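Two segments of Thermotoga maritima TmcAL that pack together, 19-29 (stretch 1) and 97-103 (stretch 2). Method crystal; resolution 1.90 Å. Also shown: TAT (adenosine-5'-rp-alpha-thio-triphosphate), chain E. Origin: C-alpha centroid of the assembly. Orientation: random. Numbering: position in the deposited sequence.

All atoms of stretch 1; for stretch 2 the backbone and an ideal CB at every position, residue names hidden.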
# COMPACT_ATOMS: atom_id res chain seq x y z
N TYR A 19 -16.78 22.47 -27.43
CA TYR A 19 -16.63 22.62 -28.87
C TYR A 19 -16.84 21.29 -29.59
O TYR A 19 -17.61 21.21 -30.55
CB TYR A 19 -15.25 23.19 -29.17
CG TYR A 19 -14.99 23.62 -30.59
CD1 TYR A 19 -15.52 24.81 -31.09
CD2 TYR A 19 -14.15 22.88 -31.41
CE1 TYR A 19 -15.25 25.23 -32.38
CE2 TYR A 19 -13.85 23.30 -32.70
CZ TYR A 19 -14.41 24.47 -33.18
OH TYR A 19 -14.10 24.87 -34.46
N HIS A 20 -16.17 20.24 -29.11
CA HIS A 20 -16.33 18.89 -29.64
C HIS A 20 -17.76 18.39 -29.53
O HIS A 20 -18.34 17.86 -30.48
CB HIS A 20 -15.41 17.91 -28.89
CG HIS A 20 -15.77 16.46 -29.10
ND1 HIS A 20 -16.47 15.72 -28.18
CD2 HIS A 20 -15.55 15.64 -30.16
CE1 HIS A 20 -16.65 14.50 -28.64
NE2 HIS A 20 -16.11 14.42 -29.85
N LEU A 21 -18.34 18.54 -28.35
CA LEU A 21 -19.64 17.96 -28.08
C LEU A 21 -20.70 18.63 -28.92
O LEU A 21 -21.57 17.98 -29.48
CB LEU A 21 -19.99 18.08 -26.60
CG LEU A 21 -21.29 17.39 -26.18
CD1 LEU A 21 -21.25 15.91 -26.55
CD2 LEU A 21 -21.50 17.60 -24.70
N THR A 22 -20.62 19.95 -29.02
CA THR A 22 -21.56 20.71 -29.82
C THR A 22 -21.38 20.38 -31.30
O THR A 22 -22.36 20.18 -32.03
CB THR A 22 -21.38 22.22 -29.59
OG1 THR A 22 -21.67 22.54 -28.22
CG2 THR A 22 -22.33 23.01 -30.48
N SER A 23 -20.13 20.30 -31.75
CA SER A 23 -19.86 19.96 -33.16
C SER A 23 -20.41 18.58 -33.52
O SER A 23 -21.04 18.37 -34.58
CB SER A 23 -18.35 19.99 -33.44
OG SER A 23 -17.87 21.33 -33.45
N ALA A 24 -20.17 17.64 -32.63
CA ALA A 24 -20.59 16.27 -32.84
C ALA A 24 -22.10 16.18 -32.97
O ALA A 24 -22.61 15.48 -33.84
CB ALA A 24 -20.11 15.38 -31.67
N ARG A 25 -22.81 16.87 -32.08
CA ARG A 25 -24.27 16.80 -32.08
C ARG A 25 -24.85 17.46 -33.33
O ARG A 25 -25.80 16.95 -33.93
CB ARG A 25 -24.84 17.46 -30.80
CG ARG A 25 -24.50 16.62 -29.52
CD ARG A 25 -24.85 17.39 -28.23
NE ARG A 25 -26.27 17.69 -28.16
CZ ARG A 25 -26.77 18.78 -27.58
NH1 ARG A 25 -25.96 19.67 -27.02
NH2 ARG A 25 -28.09 18.97 -27.55
N GLU A 26 -24.27 18.59 -33.72
CA GLU A 26 -24.76 19.31 -34.89
C GLU A 26 -24.44 18.58 -36.20
O GLU A 26 -25.19 18.66 -37.17
CB GLU A 26 -24.15 20.72 -34.92
CG GLU A 26 -24.64 21.62 -33.78
CD GLU A 26 -26.14 21.97 -33.90
OE1 GLU A 26 -26.71 21.86 -35.01
OE2 GLU A 26 -26.74 22.35 -32.88
N LEU A 27 -23.31 17.89 -36.24
CA LEU A 27 -22.94 17.07 -37.39
C LEU A 27 -23.89 15.88 -37.57
O LEU A 27 -24.46 15.69 -38.65
CB LEU A 27 -21.50 16.57 -37.25
CG LEU A 27 -21.03 15.56 -38.31
CD1 LEU A 27 -20.86 16.24 -39.64
CD2 LEU A 27 -19.73 14.90 -37.87
N VAL A 28 -24.02 15.08 -36.52
CA VAL A 28 -24.76 13.82 -36.57
C VAL A 28 -26.28 14.00 -36.40
O VAL A 28 -27.06 13.20 -36.91
CB VAL A 28 -24.20 12.85 -35.49
CG1 VAL A 28 -25.08 11.61 -35.30
CG2 VAL A 28 -22.77 12.47 -35.88
N LYS A 29 -26.68 15.08 -35.72
CA LYS A 29 -28.10 15.30 -35.39
C LYS A 29 -28.73 14.08 -34.73
O LYS A 29 -29.74 13.56 -35.21
CB LYS A 29 -28.88 15.70 -36.64
CG LYS A 29 -28.36 17.00 -37.25
CD LYS A 29 -29.15 17.44 -38.45
CE LYS A 29 -28.56 18.73 -38.98
NZ LYS A 29 -28.24 19.67 -37.85
N UNK A 97 -25.35 4.58 -32.72
CA UNK A 97 -25.14 4.43 -34.16
C UNK A 97 -23.95 5.18 -34.76
O UNK A 97 -23.46 4.82 -35.84
CB UNK A 97 -26.41 4.89 -34.88
N UNK A 98 -23.47 6.19 -34.03
CA UNK A 98 -22.46 7.12 -34.51
C UNK A 98 -21.54 7.51 -33.38
O UNK A 98 -21.99 7.82 -32.28
CB UNK A 98 -23.11 8.36 -35.13
N UNK A 99 -20.24 7.53 -33.66
CA UNK A 99 -19.27 8.03 -32.70
C UNK A 99 -18.42 9.11 -33.36
O UNK A 99 -17.97 8.94 -34.50
CB UNK A 99 -18.39 6.90 -32.17
N UNK A 100 -18.24 10.22 -32.66
CA UNK A 100 -17.46 11.36 -33.14
C UNK A 100 -16.28 11.63 -32.21
O UNK A 100 -16.48 11.82 -31.01
CB UNK A 100 -18.34 12.61 -33.25
N UNK A 101 -15.07 11.67 -32.75
CA UNK A 101 -13.92 12.01 -31.91
C UNK A 101 -13.15 13.18 -32.50
O UNK A 101 -13.12 13.35 -33.71
CB UNK A 101 -13.00 10.80 -31.75
N UNK A 102 -12.51 13.98 -31.64
CA UNK A 102 -11.67 15.07 -32.09
C UNK A 102 -10.41 14.52 -32.73
O UNK A 102 -9.87 13.50 -32.29
CB UNK A 102 -11.32 16.00 -30.93
N UNK A 103 -9.94 15.21 -33.77
CA UNK A 103 -8.85 14.72 -34.60
C UNK A 103 -7.92 15.87 -35.02
O UNK A 103 -8.37 16.97 -35.32
CB UNK A 103 -9.41 14.01 -35.83
N1 TAT E . -11.16 20.96 -30.09
C2 TAT E . -11.95 19.97 -30.56
N3 TAT E . -12.18 18.82 -29.89
C4 TAT E . -11.61 18.61 -28.68
C5 TAT E . -10.75 19.64 -28.10
C6 TAT E . -10.55 20.87 -28.90
N6 TAT E . -9.77 21.88 -28.44
N7 TAT E . -10.34 19.18 -26.90
C8 TAT E . -10.89 17.95 -26.72
N9 TAT E . -11.64 17.62 -27.79
PA TAT E . -11.14 14.10 -23.64
PB TAT E . -8.54 15.20 -24.42
PG TAT E . -6.90 17.51 -23.81
C1' TAT E . -12.39 16.35 -27.97
O1A TAT E . -7.33 18.94 -23.55
O1B TAT E . -7.39 14.35 -23.96
S1G TAT E . -10.78 12.27 -24.19
C2' TAT E . -11.42 15.17 -27.90
O2' TAT E . -10.71 14.98 -29.12
O2A TAT E . -11.95 14.31 -22.37
O2B TAT E . -8.91 15.21 -25.88
O2G TAT E . -6.18 16.89 -22.62
C3' TAT E . -12.36 14.03 -27.56
O3' TAT E . -12.97 13.49 -28.76
O3A TAT E . -9.79 14.96 -23.44
O3B TAT E . -8.31 16.73 -23.93
O3G TAT E . -6.21 17.25 -25.13
C4' TAT E . -13.43 14.70 -26.71
O4' TAT E . -13.32 16.12 -26.92
C5' TAT E . -13.24 14.41 -25.22
O5' TAT E . -11.92 14.82 -24.85

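Stretch 1 is a helix through position 28, and stretch 2 crosses it as a strand from 98 to 103, running in roughly the opposite sense at 138°.

Position 97 precedes the strand. Its CA-to-CB bond points toward the helix, but nothing of stretch 1 lies within 5.5 Å of the ideal CB, so the helix sets little limit on its identity. It is Thr-97, whose hydroxyl bonds to the side chain at 98.

Position 98 also points toward the helix, and its ideal CB lies 3.8 Å from Val-28 CG1. Stretch 1 offers it a methyl group and no nearby polar partner, so an aliphatic residue would suit, as would a polar one satisfied from another direction. The deposited Asp-98 takes the second course: its CG packs 3.8 Å from Val-28 CG1, while Thr-97 OG1 donates to Asp-98 OD1 (2.8 Å) and both carboxylate oxygens are also hydrogen-bonded elsewhere in the structure.

At 99 the extended backbone turns CA-to-CB away from the helix, and stretch 1 makes no demand. The extended backbone suits beta-branched residues among others; it is Val-99.

Position 100 is the most constrained by the helix. Its ideal CB is 3.7 Å from Ala-24 CB, 4.5 Å from His-20 NE2 and 5.2 Å from Val-28 CG2, and the backbones are close, with Ala-24 CA and the CA of 100 separated by 5.8 Å. The small alanine permits this approach. A compact side chain is expected, apolar for preference: valine, isoleucine or alanine, or threonine if its hydroxyl found a partner. Val-100, with chi1 t, places CB 3.6 Å from Ala-24 CB and CG2 3.7 Å from Val-28 CG2; Leu-27 CD2 is more distant, 4.5 Å from CG2 of Val-100. Its carbonyl accepts a hydrogen bond near the plane of the imidazole, from His-20 NE2 to Val-100 O (2.9 Å, 158°).

Position 101 points away again, leaving its side chain free of the helix; many residues, large ones included, would serve. It is Phe-101, whose CA lies 3.9 Å from His-20 NE2.

At 102 the ideal CB would sit 4.3 Å from His-20 CD2 but only 2.1 Å from TAT O2', a clash that leaves room for glycine alone with the ligand as placed. Gly-102 N donates a nearly linear hydrogen bond to TAT O3' (3.0 Å, 176°), while TAT O4' lies over one face of the His-20 ring.

Position 103 is out of reach of the helix, which cannot discriminate among residues there; it is Ser-103, its OG hydrogen-bonded elsewhere in the structure.

Stretch 2 97-103: TDVVFGS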
# COMPACT_ATOMS: atom_id res chain seq x y z
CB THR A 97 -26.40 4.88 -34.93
OG1 THR A 97 -26.67 6.25 -34.62
CG2 THR A 97 -27.60 4.02 -34.52
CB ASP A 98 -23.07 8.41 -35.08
CG ASP A 98 -23.87 8.18 -36.34
OD1 ASP A 98 -25.08 7.88 -36.23
OD2 ASP A 98 -23.30 8.34 -37.45
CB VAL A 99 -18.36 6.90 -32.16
CG1 VAL A 99 -17.15 7.48 -31.44
CG2 VAL A 99 -19.16 5.99 -31.22
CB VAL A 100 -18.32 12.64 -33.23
CG1 VAL A 100 -17.48 13.80 -33.73
CG2 VAL A 100 -19.54 12.42 -34.12
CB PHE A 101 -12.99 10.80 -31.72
CG PHE A 101 -12.54 10.16 -33.02
CD1 PHE A 101 -13.20 9.03 -33.51
CD2 PHE A 101 -11.45 10.64 -33.72
CE1 PHE A 101 -12.79 8.44 -34.70
CE2 PHE A 101 -11.04 10.05 -34.90
CZ PHE A 101 -11.72 8.94 -35.39
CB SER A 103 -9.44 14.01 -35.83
OG SER A 103 -8.51 13.89 -36.89
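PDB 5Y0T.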